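Local coordinates for outer membrane associated protein (Francisella tularensis subsp. tularensis, PDB 6U83), which probably takes part in porin activity in the outer membrane as a whole protein, and is represented here by its OmpA-like domain, which holds a bound D-alanine, at residues Tyr49-Gly53 / Asp54-Val58; Ala69-Ala73 / Lys74-Ala78; Gln102-Thr105 / Gly106-Asp110. All blocks are in the same frame, centred on the assembly; numbering follows the deposited sequence.

Interaction 1: Tyr49-Gly53 / Asp54-Val58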
loop_
_atom_site.group_PDB
_atom_site.type_symbol
_atom_site.label_atom_id
_atom_site.label_comp_id
_atom_site.label_asym_id
_atom_site.label_seq_id
_atom_site.Cartn_x
_atom_site.Cartn_y
_atom_site.Cartn_z
ATOM N N TYR A 49 3.569 4.576 -9.308
ATOM C CA TYR A 49 2.719 5.727 -9.614
ATOM C C TYR A 49 2.048 5.577 -10.975
ATOM O O TYR A 49 2.589 4.944 -11.884
ATOM C CB TYR A 49 3.508 7.073 -9.587
ATOM C CG TYR A 49 4.524 7.248 -10.707
ATOM C CD1 TYR A 49 4.135 7.648 -11.977
ATOM C CD2 TYR A 49 5.876 7.022 -10.487
ATOM C CE1 TYR A 49 5.057 7.794 -12.997
ATOM C CE2 TYR A 49 6.805 7.167 -11.499
ATOM C CZ TYR A 49 6.390 7.554 -12.747
ATOM O OH TYR A 49 7.304 7.703 -13.763
ATOM N N THR A 50 0.866 6.185 -11.115
ATOM C CA THR A 50 0.288 6.469 -12.424
ATOM C C THR A 50 0.001 7.958 -12.521
ATOM O O THR A 50 -0.212 8.635 -11.511
ATOM C CB THR A 50 -1.012 5.710 -12.705
ATOM O OG1 THR A 50 -2.079 6.320 -11.971
ATOM C CG2 THR A 50 -0.884 4.260 -12.301
ATOM N N ILE A 51 0.001 8.465 -13.743
ATOM C CA ILE A 51 -0.329 9.853 -14.007
ATOM C C ILE A 51 -1.635 9.877 -14.779
ATOM O O ILE A 51 -1.857 9.051 -15.673
ATOM C CB ILE A 51 0.793 10.569 -14.782
ATOM C CG1 ILE A 51 2.109 10.478 -14.010
ATOM C CG2 ILE A 51 0.428 12.020 -15.028
ATOM C CD1 ILE A 51 3.324 10.745 -14.901
ATOM N N ASN A 52 -2.515 10.803 -14.404
ATOM C CA ASN A 52 -3.790 11.039 -15.083
ATOM C C ASN A 52 -3.891 12.551 -15.212
ATOM O O ASN A 52 -4.228 13.246 -14.253
ATOM C CB ASN A 52 -4.958 10.437 -14.313
ATOM C CG ASN A 52 -4.903 8.918 -14.270
ATOM O OD1 ASN A 52 -5.255 8.253 -15.248
ATOM N ND2 ASN A 52 -4.455 8.360 -13.137
ATOM N N GLY A 53 -3.562 13.050 -16.398
ATOM C CA GLY A 53 -3.446 14.474 -16.619
ATOM C C GLY A 53 -2.203 15.052 -15.976
ATOM O O GLY A 53 -1.078 14.776 -16.403
ATOM N N ASP A 54 -2.406 15.868 -14.941
ATOM C CA ASP A 54 -1.326 16.457 -14.165
ATOM C C ASP A 54 -1.386 16.019 -12.708
ATOM O O ASP A 54 -0.584 16.494 -11.893
ATOM C CB ASP A 54 -1.369 17.986 -14.265
ATOM C CG ASP A 54 -0.416 18.546 -15.331
ATOM O OD1 ASP A 54 0.742 18.889 -14.991
ATOM O OD2 ASP A 54 -0.824 18.651 -16.511
ATOM N N ASP A 55 -2.320 15.130 -12.365
ATOM C CA ASP A 55 -2.419 14.548 -11.035
ATOM C C ASP A 55 -1.730 13.190 -11.033
ATOM O O ASP A 55 -1.945 12.375 -11.940
ATOM C CB ASP A 55 -3.878 14.392 -10.599
ATOM C CG ASP A 55 -4.651 15.703 -10.628
ATOM O OD1 ASP A 55 -5.801 15.714 -10.128
ATOM O OD2 ASP A 55 -4.128 16.710 -11.160
ATOM N N VAL A 56 -0.908 12.945 -10.018
ATOM C CA VAL A 56 -0.200 11.684 -9.870
ATOM C C VAL A 56 -0.853 10.903 -8.736
ATOM O O VAL A 56 -1.346 11.491 -7.766
ATOM C CB VAL A 56 1.311 11.905 -9.631
ATOM C CG1 VAL A 56 1.566 12.677 -8.346
ATOM C CG2 VAL A 56 2.057 10.582 -9.626
ATOM N N THR A 57 -0.902 9.580 -8.883
ATOM C CA THR A 57 -1.437 8.692 -7.864
ATOM C C THR A 57 -0.397 7.631 -7.561
ATOM O O THR A 57 0.094 6.964 -8.479
ATOM C CB THR A 57 -2.742 8.028 -8.311
ATOM O OG1 THR A 57 -3.689 9.040 -8.670
ATOM C CG2 THR A 57 -3.316 7.177 -7.176
ATOM N N VAL A 58 -0.069 7.472 -6.279
ATOM C CA VAL A 58 0.920 6.501 -5.838
ATOM C C VAL A 58 0.187 5.366 -5.147
ATOM O O VAL A 58 -0.704 5.599 -4.327
ATOM C CB VAL A 58 1.974 7.138 -4.912
ATOM C CG1 VAL A 58 2.979 6.094 -4.454
ATOM C CG2 VAL A 58 2.704 8.255 -5.629
#
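Val56 reaches Tyr49 through CG2, the methyl anti to its own backbone N, while Tyr49 carries its ring carbon CG between its backbone N and carbonyl carbon (chi1 69°). The two torsions set Val56 CG2 3.8 Å from Tyr49 CB and obliquely beside the tyrosine ring, whose far end leads off from the hairpin. On the same face Val58 CG2 also approaches Tyr49 CB, at 4.2 Å, and Ile51 CG1 lies more loosely against Val56 CG2. Thr50 and Thr57 occupy the opposite face as a hydrogen-bonded antiparallel pair, their side chains side by side and pointing the same way, with Thr50 OG1 4.1 Å from Thr57 CB. Their backbones exchange two bonds, Thr50 N to Thr57 O and Thr57 N to Thr50 O, both 2.9 Å. Thr57 O also receives a CA-H...O contact from Tyr49 CA at 3.1 Å. At the tip, Asn52 N donates to Asp55 O almost linearly (175°); the return bond from Asp55 N to Asn52 O is longer, 3.3 Å, and arrives from above the carbonyl plane. Gly53, with positive phi, and Asp54 form the corners of this type II' turn, a classic two-residue beta hairpin. Strand 55-63 continues the sheet by pairing with strand 161-172, where Thr57 OG1 bonds Ser167 OG, while Val56 and Val58 pack against helix 73-89 through Phe85.

Interaction 2: Ala69-Ala73 / Lys74-Ala78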
loop_
_atom_site.group_PDB
_atom_site.type_symbol
_atom_site.label_atom_id
_atom_site.label_comp_id
_atom_site.label_asym_id
_atom_site.label_seq_id
_atom_site.Cartn_x
_atom_site.Cartn_y
_atom_site.Cartn_z
ATOM N N ALA A 69 2.187 -10.819 10.428
ATOM C CA ALA A 69 1.878 -9.397 10.314
ATOM C C ALA A 69 3.139 -8.550 10.414
ATOM O O ALA A 69 3.048 -7.327 10.604
ATOM C CB ALA A 69 0.869 -8.965 11.382
ATOM N N THR A 70 4.300 -9.185 10.314
ATOM C CA THR A 70 5.591 -8.522 10.359
ATOM C C THR A 70 5.995 -8.026 8.977
ATOM O O THR A 70 5.754 -8.699 7.972
ATOM C CB THR A 70 6.638 -9.510 10.864
ATOM O OG1 THR A 70 6.172 -10.098 12.084
ATOM C CG2 THR A 70 7.955 -8.817 11.093
ATOM N N LEU A 71 6.636 -6.859 8.931
ATOM C CA LEU A 71 7.116 -6.285 7.679
ATOM C C LEU A 71 8.487 -6.840 7.346
ATOM O O LEU A 71 9.296 -7.082 8.247
ATOM C CB LEU A 71 7.215 -4.765 7.773
ATOM C CG LEU A 71 5.913 -4.026 8.072
ATOM C CD1 LEU A 71 6.216 -2.616 8.532
ATOM C CD2 LEU A 71 5.003 -4.018 6.847
ATOM N N ASN A 72 8.759 -7.010 6.051
ATOM C CA ASN A 72 10.094 -7.366 5.593
ATOM C C ASN A 72 10.777 -6.131 5.013
ATOM O O ASN A 72 10.216 -5.032 4.986
ATOM C CB ASN A 72 10.046 -8.519 4.582
ATOM C CG ASN A 72 9.140 -8.235 3.391
ATOM O OD1 ASN A 72 9.007 -7.098 2.942
ATOM N ND2 ASN A 72 8.516 -9.283 2.868
ATOM N N ALA A 73 12.011 -6.322 4.540
ATOM C CA ALA A 73 12.808 -5.202 4.050
ATOM C C ALA A 73 12.186 -4.572 2.812
ATOM O O ALA A 73 12.199 -3.341 2.658
ATOM C CB ALA A 73 14.229 -5.681 3.759
ATOM N N LYS A 74 11.638 -5.399 1.919
ATOM C CA LYS A 74 10.973 -4.878 0.731
ATOM C C LYS A 74 9.768 -4.032 1.115
ATOM O O LYS A 74 9.606 -2.905 0.636
ATOM C CB LYS A 74 10.557 -6.034 -0.181
ATOM C CG LYS A 74 10.450 -5.678 -1.669
ATOM C CD LYS A 74 11.797 -5.738 -2.377
ATOM C CE LYS A 74 11.703 -5.194 -3.807
ATOM N NZ LYS A 74 10.918 -6.056 -4.745
ATOM N N GLY A 75 8.908 -4.561 1.975
ATOM C CA GLY A 75 7.816 -3.760 2.488
ATOM C C GLY A 75 8.286 -2.444 3.078
ATOM O O GLY A 75 7.746 -1.382 2.755
ATOM N N LYS A 76 9.316 -2.487 3.931
ATOM C CA LYS A 76 9.758 -1.267 4.598
ATOM C C LYS A 76 10.328 -0.263 3.603
ATOM O O LYS A 76 10.092 0.942 3.725
ATOM C CB LYS A 76 10.795 -1.589 5.661
ATOM C CG LYS A 76 10.249 -2.197 6.936
ATOM C CD LYS A 76 11.403 -2.817 7.723
ATOM C CE LYS A 76 11.039 -3.098 9.180
ATOM N NZ LYS A 76 12.263 -3.362 10.005
ATOM N N LYS A 77 11.090 -0.726 2.619
ATOM C CA LYS A 77 11.575 0.211 1.611
ATOM C C LYS A 77 10.405 0.890 0.911
ATOM O O LYS A 77 10.364 2.121 0.798
ATOM C CB LYS A 77 12.487 -0.498 0.607
ATOM C CG LYS A 77 13.906 -0.706 1.122
ATOM C CD LYS A 77 14.863 -1.101 -0.008
ATOM C CE LYS A 77 16.305 -1.208 0.482
ATOM N NZ LYS A 77 17.264 -1.454 -0.641
ATOM N N ALA A 78 9.411 0.106 0.485
ATOM C CA ALA A 78 8.257 0.686 -0.203
ATOM C C ALA A 78 7.544 1.702 0.680
ATOM O O ALA A 78 7.229 2.815 0.244
ATOM C CB ALA A 78 7.283 -0.415 -0.632
#
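Asn72 OD1 takes the backbone N-H of Gly75 in a short, nearly straight bond, 2.7 Å from OD1 to Gly75 N with 171° at the hydrogen. The donor lies close to the extension of the side-chain C=O bond. Holding CG between the backbone N and the carbonyl carbon (chi1 55°) folds the asparagine amide back over the first turn, where OD1 also comes within 3.6 Å of Lys74 CB. Lys74 N is nearby as well, but its angle to OD1 is poor, leaving Gly75 N as the hydrogen-bonded donor of the pair. The main-chain oxygen of Asn72 serves the next donor: Lys76 N binds Asn72 O at 2.9 Å, in the carbonyl plane. One residue along, Lys77 N reaches Ala73 O at 2.8 Å and lies tilted from the carbonyl plane, and Ala78 N continues the series to Lys74 O. Asn72 thus satisfies two early helical N-H groups, one through its side chain and one through its backbone. Lys76 runs its methylene chain past this cap, CG lying 3.4 Å from Asn72 O and 4.1 Å from Leu71 CB. Leu71 itself turns inward to meet Val124 and Tyr127 of helix 110-130 and Thr62 of strand 55-63. The ammonium of Lys74 leads away to a long, weak ion pair with Asp44. The arrangement is an asparagine N-cap, with a leucine just before it bridging to the neighbouring helix, at the start of helix 73-89 in the OmpA-like domain.

Interaction 3: Gln102-Thr105 / Gly106-Asp110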
loop_
_atom_site.group_PDB
_atom_site.type_symbol
_atom_site.label_atom_id
_atom_site.label_comp_id
_atom_site.label_asym_id
_atom_site.label_seq_id
_atom_site.Cartn_x
_atom_site.Cartn_y
_atom_site.Cartn_z
ATOM N N GLN A 102 -7.486 -16.665 1.813
ATOM C CA GLN A 102 -8.375 -17.674 2.386
ATOM C C GLN A 102 -7.691 -19.018 2.217
ATOM O O GLN A 102 -7.678 -19.583 1.122
ATOM C CB GLN A 102 -9.749 -17.680 1.733
ATOM C CG GLN A 102 -10.627 -18.752 2.356
ATOM C CD GLN A 102 -11.994 -18.849 1.725
ATOM O OE1 GLN A 102 -12.245 -18.263 0.677
ATOM N NE2 GLN A 102 -12.890 -19.598 2.361
ATOM N N GLY A 103 -7.117 -19.535 3.305
ATOM C CA GLY A 103 -6.352 -20.764 3.206
ATOM C C GLY A 103 -7.191 -22.020 3.192
ATOM O O GLY A 103 -6.735 -23.060 2.709
ATOM N N GLN A 104 -8.409 -21.963 3.721
ATOM C CA GLN A 104 -9.223 -23.157 3.880
ATOM C C GLN A 104 -10.627 -22.900 3.356
ATOM O O GLN A 104 -11.145 -21.779 3.422
ATOM C CB GLN A 104 -9.245 -23.634 5.356
ATOM C CG GLN A 104 -7.844 -24.023 5.851
ATOM C CD GLN A 104 -7.841 -24.829 7.131
ATOM O OE1 GLN A 104 -6.777 -25.122 7.692
ATOM N NE2 GLN A 104 -9.029 -25.201 7.598
ATOM N N THR A 105 -11.239 -23.971 2.857
ATOM C CA THR A 105 -12.406 -23.888 1.995
ATOM C C THR A 105 -13.671 -23.399 2.693
ATOM O O THR A 105 -14.641 -23.082 1.995
ATOM C CB THR A 105 -12.659 -25.256 1.365
ATOM O OG1 THR A 105 -13.964 -25.272 0.784
ATOM C CG2 THR A 105 -12.552 -26.367 2.413
ATOM N N GLY A 106 -13.708 -23.316 4.019
ATOM C CA GLY A 106 -14.938 -22.862 4.647
ATOM C C GLY A 106 -14.931 -21.457 5.227
ATOM O O GLY A 106 -14.372 -20.530 4.631
ATOM N N SER A 107 -15.563 -21.278 6.396
ATOM C CA SER A 107 -15.542 -19.997 7.094
ATOM C C SER A 107 -15.015 -20.109 8.521
ATOM O O SER A 107 -15.158 -19.155 9.294
ATOM C CB SER A 107 -16.938 -19.370 7.104
ATOM O OG SER A 107 -17.835 -20.183 7.841
ATOM N N GLU A 108 -14.411 -21.240 8.887
ATOM C CA GLU A 108 -13.857 -21.414 10.227
ATOM C C GLU A 108 -12.926 -20.271 10.620
ATOM O O GLU A 108 -12.863 -19.892 11.800
ATOM C CB GLU A 108 -13.111 -22.751 10.308
ATOM C CG GLU A 108 -12.878 -23.258 11.744
ATOM C CD GLU A 108 -12.049 -24.537 11.801
ATOM O OE1 GLU A 108 -11.593 -24.915 12.913
ATOM O OE2 GLU A 108 -11.853 -25.161 10.730
ATOM N N PHE A 109 -12.226 -19.686 9.646
ATOM C CA PHE A 109 -11.144 -18.754 9.928
ATOM C C PHE A 109 -11.434 -17.364 9.388
ATOM O O PHE A 109 -10.504 -16.586 9.152
ATOM C CB PHE A 109 -9.820 -19.295 9.373
ATOM C CG PHE A 109 -9.319 -20.514 10.123
ATOM C CD1 PHE A 109 -8.770 -20.391 11.401
ATOM C CD2 PHE A 109 -9.424 -21.781 9.567
ATOM C CE1 PHE A 109 -8.321 -21.510 12.107
ATOM C CE2 PHE A 109 -8.985 -22.901 10.264
ATOM C CZ PHE A 109 -8.434 -22.767 11.542
ATOM N N ASP A 110 -12.705 -17.023 9.194
ATOM C CA ASP A 110 -13.009 -15.682 8.694
ATOM C C ASP A 110 -12.672 -14.606 9.731
ATOM O O ASP A 110 -12.042 -13.593 9.400
ATOM C CB ASP A 110 -14.469 -15.588 8.252
ATOM C CG ASP A 110 -15.440 -16.034 9.321
ATOM O OD1 ASP A 110 -15.016 -16.275 10.472
ATOM O OD2 ASP A 110 -16.638 -16.152 8.989
#
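From Gln102 to Gly106 the backbone curls round so that the carbonyls of Gln104 and Gly106 both come near the Gln102 side chain, before a type I turn from Ser107 to Asp110 leads into helix 110-130. Gln102 extends across this curl with CG anti to the backbone N and the chain straight beyond, which carries its terminal amide to the two oxygens. NE2 is 2.9 Å from Gly106 O and 3.0 Å from Gln104 O; both hydrogen bonds are weak, bent to 116° and 126° at their hydrogens. The second contact across the loop is between Gln104 and Phe109. Gln104 places NE2 at the edge of the phenyl ring, near its plane and 3.5 Å from Phe109 CE2, while its CD stands 3.9 Å from that same ring carbon. The amide and ring planes are 80° apart, so the two groups meet almost at right angles rather than stacking. Glu108 CG lies over one ring face, 4.2 Å above the plane and displaced toward the rim, and Glu108 OE2 remains 4.2 Å from Gln104 NE2. Phe109 occupies the N-cap position of helix 110-130, and its backbone O accepts a hydrogen bond from Asn113 ND2, a side chain of the D-alanine pocket. Outside the loop, Gln102 touches Tyr145 and Lys154. The chemistry is that of a polar surface loop: one side-chain amide is shared weakly between two backbone carbonyls, and a second meets a ring edge, so these contacts probably restrain the loop only loosely on its approach to the helix that contributes Asn113 to the ligand pocket.

Overall arrangement
Following the chain from its N terminus, interaction 1 closes the hairpin between strands 46-52 and 55-63. Strand 55-63 then leads through a loop to interaction 2, which starts helix 73-89; the nearest atoms of these two contacts are about 7 Å apart. After that helix and strand 94-98, interaction 3 shapes the loop before helix 110-130. The three are local and in series, neither nesting nor crossing. Interactions 1 and 3 lie on opposite sides of the chain's centre, with their own centres 37 Å apart. Together they mark the sheet hairpin, the start of one helix and the approach to the other, beside the D-alanine pocket.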